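Local atomic coordinates of cyclopenase asqI (Emericella nidulans, PDB entry 5YY3), a protein that catalyses the zinc-dependent ring contraction of 4'-methoxycyclopenin to 4'-methoxyviridicatin, with release of methyl isocyanate, in aspoquinolone biosynthesis. Residues 216-227 with 500-510. Numbering follows the deposited sequence.
Sequences YVHSQMVARYET and LMNDYHSWIEM
With CG of Gln-220 trans to the backbone N (chi1 -166°) and the chain bent at chi2 (65°), the amide swings off helix 216-227 to strand 508-510, where OE1 takes a nearly straight hydrogen bond from Glu-509 N, though the modelled 2.3 Å is too short to be trusted as a length; NE2 adds a weak one to Trp-507 O. Arg-224, its CG beside the backbone N and its chain extended, lays the guanidinium against Ile-508, whose CG2 sits 3.2 Å above the centre of one face. NH2 of Arg-224 lies 3.0 Å from Glu-509 O, while its NH1 is hydrogen-bonded to Met-562 O. The other branch of Ile-508 ends tip to tip with Thr-227, CD1 being 3.8 Å from OG1. That hydroxyl donates to Ala-223 O and receives a bond from a water that also donates to Ser-506 O, bridging helix and loop. Beside this bridge, Ala-223 CB lies 3.3 Å from His-505 O. The case illustrates a helix joined to a strand by one amide and packing round Ile-508: helix 210-231, carrying zinc ligand His-218, meets the Ig-like domain; helix 391-410 packs against Val-222 and His-505, and strand 487-497 pairs antiparallel with strand 508-517.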
loop_
_atom_site.group_PDB
_atom_site.type_symbol
_atom_site.label_atom_id
_atom_site.label_comp_id
_atom_site.label_asym_id
_atom_site.label_seq_id
_atom_site.Cartn_x
_atom_site.Cartn_y
_atom_site.Cartn_z
ATOM N N TYR A 216 -20.854 27.885 -8.882
ATOM C CA TYR A 216 -21.036 27.498 -7.491
ATOM C C TYR A 216 -21.293 25.997 -7.296
ATOM O O TYR A 216 -20.687 25.359 -6.425
ATOM C CB TYR A 216 -22.186 28.279 -6.887
ATOM C CG TYR A 216 -22.532 27.801 -5.509
ATOM C CD1 TYR A 216 -21.699 28.081 -4.441
ATOM C CD2 TYR A 216 -23.677 27.045 -5.275
ATOM C CE1 TYR A 216 -21.994 27.647 -3.193
ATOM C CE2 TYR A 216 -23.987 26.605 -4.011
ATOM C CZ TYR A 216 -23.141 26.923 -2.971
ATOM O OH TYR A 216 -23.404 26.504 -1.692
ATOM N N VAL A 217 -22.198 25.439 -8.089
ATOM C CA VAL A 217 -22.512 24.021 -8.006
ATOM C C VAL A 217 -21.275 23.178 -8.297
ATOM O O VAL A 217 -20.940 22.257 -7.543
ATOM C CB VAL A 217 -23.631 23.648 -8.986
ATOM C CG1 VAL A 217 -23.762 22.145 -9.112
ATOM C CG2 VAL A 217 -24.948 24.283 -8.537
ATOM N N HIS A 218 -20.569 23.515 -9.371
ATOM C CA HIS A 218 -19.363 22.782 -9.710
ATOM C C HIS A 218 -18.245 22.973 -8.689
ATOM O O HIS A 218 -17.519 22.025 -8.391
ATOM C CB HIS A 218 -18.889 23.171 -11.104
ATOM C CG HIS A 218 -19.731 22.589 -12.186
ATOM N ND1 HIS A 218 -20.853 23.225 -12.678
ATOM C CD2 HIS A 218 -19.657 21.400 -12.829
ATOM C CE1 HIS A 218 -21.413 22.465 -13.604
ATOM N NE2 HIS A 218 -20.705 21.355 -13.718
ATOM N N SER A 219 -18.097 24.178 -8.149
ATOM C CA SER A 219 -17.074 24.397 -7.121
ATOM C C SER A 219 -17.415 23.677 -5.826
ATOM O O SER A 219 -16.544 23.218 -5.096
ATOM C CB SER A 219 -16.889 25.880 -6.825
ATOM O OG SER A 219 -15.969 26.038 -5.757
ATOM N N GLN A 220 -18.705 23.589 -5.548
ATOM C CA GLN A 220 -19.162 22.985 -4.321
ATOM C C GLN A 220 -19.007 21.445 -4.437
ATOM O O GLN A 220 -18.598 20.783 -3.469
ATOM C CB GLN A 220 -20.596 23.464 -4.052
ATOM C CG GLN A 220 -21.199 23.248 -2.694
ATOM C CD GLN A 220 -20.545 24.001 -1.538
ATOM O OE1 GLN A 220 -20.868 23.725 -0.389
ATOM N NE2 GLN A 220 -19.636 24.924 -1.820
ATOM N N MET A 221 -19.243 20.860 -5.616
ATOM C CA MET A 221 -19.020 19.412 -5.696
ATOM C C MET A 221 -17.512 19.067 -5.699
ATOM O O MET A 221 -17.121 18.046 -5.143
ATOM C CB MET A 221 -19.751 18.743 -6.897
ATOM C CG MET A 221 -19.779 19.412 -8.241
ATOM S SD MET A 221 -21.104 18.681 -9.289
ATOM C CE MET A 221 -22.472 18.864 -8.153
ATOM N N VAL A 222 -16.669 19.926 -6.258
ATOM C CA VAL A 222 -15.215 19.756 -6.146
ATOM C C VAL A 222 -14.717 19.814 -4.677
ATOM O O VAL A 222 -13.907 18.974 -4.256
ATOM C CB VAL A 222 -14.488 20.822 -6.993
ATOM C CG1 VAL A 222 -13.009 20.975 -6.585
ATOM C CG2 VAL A 222 -14.626 20.470 -8.477
ATOM N N ALA A 223 -15.187 20.790 -3.899
ATOM C CA ALA A 223 -14.809 20.860 -2.482
ATOM C C ALA A 223 -15.195 19.578 -1.729
ATOM O O ALA A 223 -14.432 19.054 -0.929
ATOM C CB ALA A 223 -15.449 22.080 -1.820
ATOM N N ARG A 224 -16.383 19.060 -2.000
ATOM C CA ARG A 224 -16.812 17.810 -1.401
ATOM C C ARG A 224 -15.983 16.591 -1.885
ATOM O O ARG A 224 -15.557 15.754 -1.076
ATOM C CB ARG A 224 -18.298 17.592 -1.684
ATOM C CG ARG A 224 -19.224 18.544 -0.920
ATOM C CD ARG A 224 -20.679 18.189 -1.183
ATOM N NE ARG A 224 -21.610 19.033 -0.442
ATOM C CZ ARG A 224 -22.099 18.725 0.754
ATOM N NH1 ARG A 224 -21.731 17.596 1.350
ATOM N NH2 ARG A 224 -22.935 19.547 1.367
ATOM N N TYR A 225 -15.771 16.487 -3.198
ATOM C CA TYR A 225 -14.949 15.424 -3.762
ATOM C C TYR A 225 -13.527 15.427 -3.203
ATOM O O TYR A 225 -12.955 14.373 -2.894
ATOM C CB TYR A 225 -14.871 15.557 -5.271
ATOM C CG TYR A 225 -14.158 14.398 -5.957
ATOM C CD1 TYR A 225 -14.663 13.104 -5.873
ATOM C CD2 TYR A 225 -12.987 14.602 -6.693
ATOM C CE1 TYR A 225 -14.033 12.039 -6.517
ATOM C CE2 TYR A 225 -12.344 13.538 -7.347
ATOM C CZ TYR A 225 -12.877 12.257 -7.242
ATOM O OH TYR A 225 -12.287 11.180 -7.874
ATOM N N GLU A 226 -12.955 16.617 -3.090
ATOM C CA GLU A 226 -11.593 16.736 -2.612
ATOM C C GLU A 226 -11.544 16.412 -1.133
ATOM O O GLU A 226 -10.632 15.733 -0.674
ATOM C CB GLU A 226 -11.048 18.132 -2.888
ATOM C CG GLU A 226 -10.616 18.307 -4.335
ATOM C CD GLU A 226 -9.543 19.365 -4.494
ATOM O OE1 GLU A 226 -9.784 20.530 -4.109
ATOM O OE2 GLU A 226 -8.453 19.039 -5.004
ATOM N N THR A 227 -12.537 16.889 -0.385
ATOM C CA THR A 227 -12.610 16.582 1.038
ATOM C C THR A 227 -12.781 15.073 1.242
ATOM O O THR A 227 -12.195 14.491 2.157
ATOM C CB THR A 227 -13.763 17.351 1.707
ATOM O OG1 THR A 227 -13.496 18.762 1.613
ATOM C CG2 THR A 227 -13.920 16.954 3.170
ATOM N N LEU A 500 -8.092 22.121 5.425
ATOM C CA LEU A 500 -8.426 22.995 4.297
ATOM C C LEU A 500 -9.094 24.299 4.726
ATOM O O LEU A 500 -9.410 25.143 3.899
ATOM C CB LEU A 500 -9.346 22.265 3.317
ATOM C CG LEU A 500 -8.924 20.888 2.821
ATOM C CD1 LEU A 500 -9.968 20.319 1.876
ATOM C CD2 LEU A 500 -7.577 20.983 2.142
ATOM N N MET A 501 -9.301 24.450 6.029
ATOM C CA MET A 501 -10.126 25.518 6.599
ATOM C C MET A 501 -9.799 26.951 6.155
ATOM O O MET A 501 -10.699 27.789 6.097
ATOM C CB MET A 501 -10.044 25.385 8.128
ATOM C CG MET A 501 -10.426 26.567 8.945
ATOM S SD MET A 501 -10.014 26.261 10.671
ATOM C CE MET A 501 -8.475 25.426 10.459
ATOM N N ASN A 502 -8.544 27.246 5.816
ATOM C CA ASN A 502 -8.203 28.614 5.388
ATOM C C ASN A 502 -8.361 28.887 3.889
ATOM O O ASN A 502 -7.978 29.946 3.399
ATOM C CB ASN A 502 -6.777 28.962 5.796
ATOM C CG ASN A 502 -6.649 29.201 7.269
ATOM O OD1 ASN A 502 -7.594 29.667 7.928
ATOM N ND2 ASN A 502 -5.486 28.883 7.810
ATOM N N ASP A 503 -8.896 27.919 3.165
ATOM C CA ASP A 503 -9.240 28.113 1.773
ATOM C C ASP A 503 -10.737 28.343 1.681
ATOM O O ASP A 503 -11.521 27.453 2.033
ATOM C CB ASP A 503 -8.823 26.896 0.944
ATOM C CG ASP A 503 -9.317 26.958 -0.478
ATOM O OD1 ASP A 503 -9.460 28.082 -1.012
ATOM O OD2 ASP A 503 -9.548 25.878 -1.071
ATOM N N TYR A 504 -11.123 29.541 1.240
ATOM C CA TYR A 504 -12.525 29.904 1.020
ATOM C C TYR A 504 -13.304 28.809 0.299
ATOM O O TYR A 504 -14.426 28.473 0.671
ATOM C CB TYR A 504 -12.634 31.176 0.177
ATOM C CG TYR A 504 -11.964 32.425 0.710
ATOM C CD1 TYR A 504 -12.516 33.149 1.775
ATOM C CD2 TYR A 504 -10.802 32.916 0.114
ATOM C CE1 TYR A 504 -11.909 34.308 2.243
ATOM C CE2 TYR A 504 -10.194 34.068 0.571
ATOM C CZ TYR A 504 -10.751 34.764 1.643
ATOM O OH TYR A 504 -10.143 35.921 2.096
ATOM N N HIS A 505 -12.700 28.265 -0.750
ATOM C CA HIS A 505 -13.421 27.404 -1.676
ATOM C C HIS A 505 -13.502 25.980 -1.179
ATOM O O HIS A 505 -14.148 25.142 -1.811
ATOM C CB HIS A 505 -12.756 27.477 -3.044
ATOM C CG HIS A 505 -12.544 28.883 -3.497
ATOM N ND1 HIS A 505 -13.501 29.594 -4.181
ATOM C CD2 HIS A 505 -11.518 29.745 -3.277
ATOM C CE1 HIS A 505 -13.065 30.822 -4.394
ATOM N NE2 HIS A 505 -11.866 30.937 -3.849
ATOM N N SER A 506 -12.873 25.720 -0.031
ATOM C CA SER A 506 -12.945 24.399 0.586
ATOM C C SER A 506 -14.119 24.295 1.549
ATOM O O SER A 506 -14.437 23.204 2.033
ATOM C CB SER A 506 -11.648 24.070 1.312
ATOM O OG SER A 506 -10.608 23.803 0.379
ATOM N N TRP A 507 -14.769 25.421 1.823
ATOM C CA TRP A 507 -15.908 25.388 2.703
ATOM C C TRP A 507 -17.108 24.808 1.980
ATOM O O TRP A 507 -17.454 25.229 0.873
ATOM C CB TRP A 507 -16.196 26.784 3.257
ATOM C CG TRP A 507 -15.233 27.117 4.327
ATOM C CD1 TRP A 507 -14.004 27.713 4.177
ATOM C CD2 TRP A 507 -15.372 26.832 5.727
ATOM N NE1 TRP A 507 -13.385 27.834 5.401
ATOM C CE2 TRP A 507 -14.204 27.301 6.369
ATOM C CE3 TRP A 507 -16.379 26.242 6.503
ATOM C CZ2 TRP A 507 -14.012 27.192 7.746
ATOM C CZ3 TRP A 507 -16.183 26.130 7.882
ATOM C CH2 TRP A 507 -15.011 26.603 8.485
ATOM N N ILE A 508 -17.714 23.820 2.627
ATOM C CA ILE A 508 -18.869 23.086 2.124
ATOM C C ILE A 508 -20.171 23.608 2.753
ATOM O O ILE A 508 -20.295 23.644 3.983
ATOM C CB ILE A 508 -18.735 21.594 2.450
ATOM C CG1 ILE A 508 -17.505 20.990 1.770
ATOM C CG2 ILE A 508 -20.017 20.849 2.118
ATOM C CD1 ILE A 508 -17.201 19.567 2.227
ATOM N N GLU A 509 -21.141 24.003 1.925
ATOM C CA GLU A 509 -22.397 24.520 2.441
ATOM C C GLU A 509 -23.268 23.384 2.952
ATOM O O GLU A 509 -23.477 22.396 2.261
ATOM C CB GLU A 509 -23.152 25.328 1.374
ATOM C CG GLU A 509 -24.323 26.151 1.971
ATOM C CD GLU A 509 -25.269 26.728 0.926
ATOM O OE1 GLU A 509 -24.977 26.572 -0.270
ATOM O OE2 GLU A 509 -26.315 27.327 1.296
ATOM N N MET A 510 -23.793 23.540 4.164
ATOM C CA MET A 510 -24.562 22.485 4.811
ATOM C C MET A 510 -26.007 22.902 5.080
ATOM O O MET A 510 -26.907 22.054 5.204
ATOM C CB MET A 510 -23.874 22.074 6.116
ATOM C CG MET A 510 -22.499 21.416 5.891
ATOM S SD MET A 510 -22.648 19.885 4.927
ATOM C CE MET A 510 -23.387 18.826 6.172
HETATM O O HOH W 1 -17.135 26.265 -3.163
HETATM O O HOH W 2 -11.968 22.904 -3.196
HETATM O O HOH W 3 -13.308 20.831 3.263
#